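PDB 5E09: cellulase from Bacillus sp. BG-CS10, which hydrolyses internal beta-1,4-glucosidic links of cellulose with a family 5 glycoside hydrolase barrel, followed by an X2 module and a family 46 carbohydrate-binding module. Local coordinates for residues G483-S487 with I497-F501. Residue numbers count along the deposited sequence, not the author numbering.
Sequences GYTFS and ITDAF
An N-cap threonine can serve two masters, and the edge of the antiparallel sheet in the C-terminal carbohydrate-binding module, family 46, offers a worked example. Residues 483-487 turn into an edge strand, 486-489; residues 497-501 leave its neighbour, 494-497, for a short helix. The register is set by Phe486 and Ile497, an antiparallel non-hydrogen-bonded pair with CA atoms 4.5 Å apart, Phe486 CB lying 4.0 Å from Ile497 CD1. One residue beyond the pair, Thr498 N donates almost linearly (174°) to Thr485 O at 3.2 Å. Tyr484 and Thr485 form a turn with negative psi (phi/psi -106/-45 and -101/-25), so the chain bends before extending at Phe486 (-156/162). Thr485, the residue most covered, brings its CB to 4.1 Å from Phe501 CB, while its hydroxyl, chi1 p, hydrogen-bonds to Glu481 O; Pro473 adjoins both side chains. Tyr484, chi1 t, lays one ring face over Ala500 CB in a CH-pi contact, 4.2 Å from CB to the ring centroid. Thr498, also p, points toward the turn and joins strand end, turn and helix start: its OG1 accepts the capping bond from Phe501 N at 3.3 Å and donates to Tyr484 O at 2.7 Å.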
ATOM      1  N   GLY A 483       2.448 -14.472   5.652  1.00 39.01           N
ATOM      2  CA  GLY A 483       1.346 -14.780   4.760  1.00 32.52           C
ATOM      3  C   GLY A 483       1.576 -15.554   3.481  1.00 46.18           C
ATOM      4  O   GLY A 483       0.624 -15.972   2.816  1.00 51.12           O
ATOM      5  N   TYR A 484       2.845 -15.757   3.140  1.00 39.78           N
ATOM      6  CA  TYR A 484       3.210 -16.405   1.888  1.00 43.85           C
ATOM      7  C   TYR A 484       3.659 -17.772   2.400  1.00 49.30           C
ATOM      8  O   TYR A 484       3.271 -18.805   1.857  1.00 51.35           O
ATOM      9  CB  TYR A 484       4.329 -15.734   1.089  1.00 44.67           C
ATOM     10  CG  TYR A 484       4.850 -16.550  -0.072  1.00 50.57           C
ATOM     11  CD1 TYR A 484       4.010 -16.943  -1.108  1.00 47.70           C
ATOM     12  CD2 TYR A 484       6.192 -16.906  -0.146  1.00 51.24           C
ATOM     13  CE1 TYR A 484       4.490 -17.687  -2.180  1.00 55.66           C
ATOM     14  CE2 TYR A 484       6.681 -17.648  -1.210  1.00 52.17           C
ATOM     15  CZ  TYR A 484       5.826 -18.036  -2.225  1.00 61.56           C
ATOM     16  OH  TYR A 484       6.314 -18.776  -3.284  1.00 61.67           O
ATOM     17  N   THR A 485       4.453 -17.775   3.465  1.00 41.31           N
ATOM     18  CA  THR A 485       5.026 -19.006   3.989  1.00 37.98           C
ATOM     19  C   THR A 485       4.283 -19.535   5.215  1.00 47.35           C
ATOM     20  O   THR A 485       4.325 -20.730   5.503  1.00 40.88           O
ATOM     21  CB  THR A 485       6.501 -18.802   4.362  1.00 47.43           C
ATOM     22  OG1 THR A 485       6.599 -17.756   5.339  1.00 43.38           O
ATOM     23  CG2 THR A 485       7.315 -18.424   3.126  1.00 41.96           C
ATOM     24  N   PHE A 486       3.613 -18.644   5.940  1.00 41.71           N
ATOM     25  CA  PHE A 486       2.912 -19.031   7.158  1.00 31.78           C
ATOM     26  C   PHE A 486       1.805 -18.039   7.446  1.00 35.53           C
ATOM     27  O   PHE A 486       1.822 -16.928   6.932  1.00 44.56           O
ATOM     28  CB  PHE A 486       3.872 -19.103   8.347  1.00 34.74           C
ATOM     29  CG  PHE A 486       4.322 -17.756   8.844  1.00 35.90           C
ATOM     30  CD1 PHE A 486       5.396 -17.109   8.255  1.00 38.06           C
ATOM     31  CD2 PHE A 486       3.673 -17.139   9.906  1.00 36.10           C
ATOM     32  CE1 PHE A 486       5.815 -15.865   8.713  1.00 41.48           C
ATOM     33  CE2 PHE A 486       4.082 -15.898  10.365  1.00 39.00           C
ATOM     34  CZ  PHE A 486       5.157 -15.260   9.770  1.00 36.30           C
ATOM     35  N   SER A 487       0.851 -18.422   8.284  1.00 46.97           N
ATOM     36  CA  SER A 487      -0.259 -17.526   8.575  1.00 49.77           C
ATOM     37  C   SER A 487      -0.890 -17.793   9.939  1.00 42.85           C
ATOM     38  O   SER A 487      -1.414 -18.876  10.187  1.00 41.82           O
ATOM     39  CB  SER A 487      -1.318 -17.641   7.476  1.00 40.72           C
ATOM     40  OG  SER A 487      -2.203 -16.537   7.514  1.00 58.01           O
ATOM     41  N   ILE A 497       1.109 -23.522   8.037  1.00 36.57           N
ATOM     42  CA  ILE A 497       2.341 -23.523   7.256  1.00 35.78           C
ATOM     43  C   ILE A 497       1.994 -23.943   5.826  1.00 47.54           C
ATOM     44  O   ILE A 497       1.475 -25.039   5.603  1.00 44.92           O
ATOM     45  CB  ILE A 497       3.399 -24.462   7.847  1.00 39.41           C
ATOM     46  CG1 ILE A 497       3.567 -24.204   9.346  1.00 37.11           C
ATOM     47  CG2 ILE A 497       4.729 -24.269   7.136  1.00 30.63           C
ATOM     48  CD1 ILE A 497       4.199 -22.852   9.665  1.00 42.58           C
ATOM     49  N   THR A 498       2.273 -23.064   4.867  1.00 42.38           N
ATOM     50  CA  THR A 498       1.750 -23.200   3.507  1.00 43.37           C
ATOM     51  C   THR A 498       2.478 -24.223   2.634  1.00 43.76           C
ATOM     52  O   THR A 498       3.601 -24.638   2.933  1.00 45.14           O
ATOM     53  CB  THR A 498       1.782 -21.851   2.770  1.00 33.46           C
ATOM     54  OG1 THR A 498       3.139 -21.413   2.630  1.00 34.81           O
ATOM     55  CG2 THR A 498       0.990 -20.807   3.531  1.00 35.70           C
ATOM     56  N   ASP A 499       1.818 -24.617   1.546  1.00 57.45           N
ATOM     57  CA  ASP A 499       2.401 -25.521   0.558  1.00 44.86           C
ATOM     58  C   ASP A 499       3.612 -24.850  -0.084  1.00 41.59           C
ATOM     59  O   ASP A 499       4.589 -25.511  -0.421  1.00 47.12           O
ATOM     60  CB  ASP A 499       1.359 -25.908  -0.502  1.00 47.89           C
ATOM     61  CG  ASP A 499       1.602 -27.293  -1.102  1.00 84.63           C
ATOM     62  OD1 ASP A 499       2.225 -28.149  -0.434  1.00 80.39           O
ATOM     63  OD2 ASP A 499       1.157 -27.529  -2.248  1.00 81.56           O
ATOM     64  N   ALA A 500       3.550 -23.530  -0.230  1.00 47.66           N
ATOM     65  CA  ALA A 500       4.661 -22.774  -0.802  1.00 37.29           C
ATOM     66  C   ALA A 500       5.928 -22.886   0.053  1.00 43.57           C
ATOM     67  O   ALA A 500       7.036 -22.971  -0.478  1.00 49.68           O
ATOM     68  CB  ALA A 500       4.270 -21.313  -0.988  1.00 33.54           C
ATOM     69  N   PHE A 501       5.777 -22.892   1.374  1.00 42.38           N
ATOM     70  CA  PHE A 501       6.937 -23.072   2.241  1.00 38.24           C
ATOM     71  C   PHE A 501       7.526 -24.468   2.065  1.00 41.80           C
ATOM     72  O   PHE A 501       8.736 -24.625   1.894  1.00 41.83           O
ATOM     73  CB  PHE A 501       6.574 -22.846   3.709  1.00 40.38           C
ATOM     74  CG  PHE A 501       7.690 -23.179   4.675  1.00 40.88           C
ATOM     75  CD1 PHE A 501       8.696 -22.260   4.940  1.00 34.35           C
ATOM     76  CD2 PHE A 501       7.724 -24.404   5.323  1.00 32.41           C
ATOM     77  CE1 PHE A 501       9.716 -22.558   5.827  1.00 35.74           C
ATOM     78  CE2 PHE A 501       8.744 -24.709   6.216  1.00 43.50           C
ATOM     79  CZ  PHE A 501       9.743 -23.784   6.466  1.00 30.95           C
TER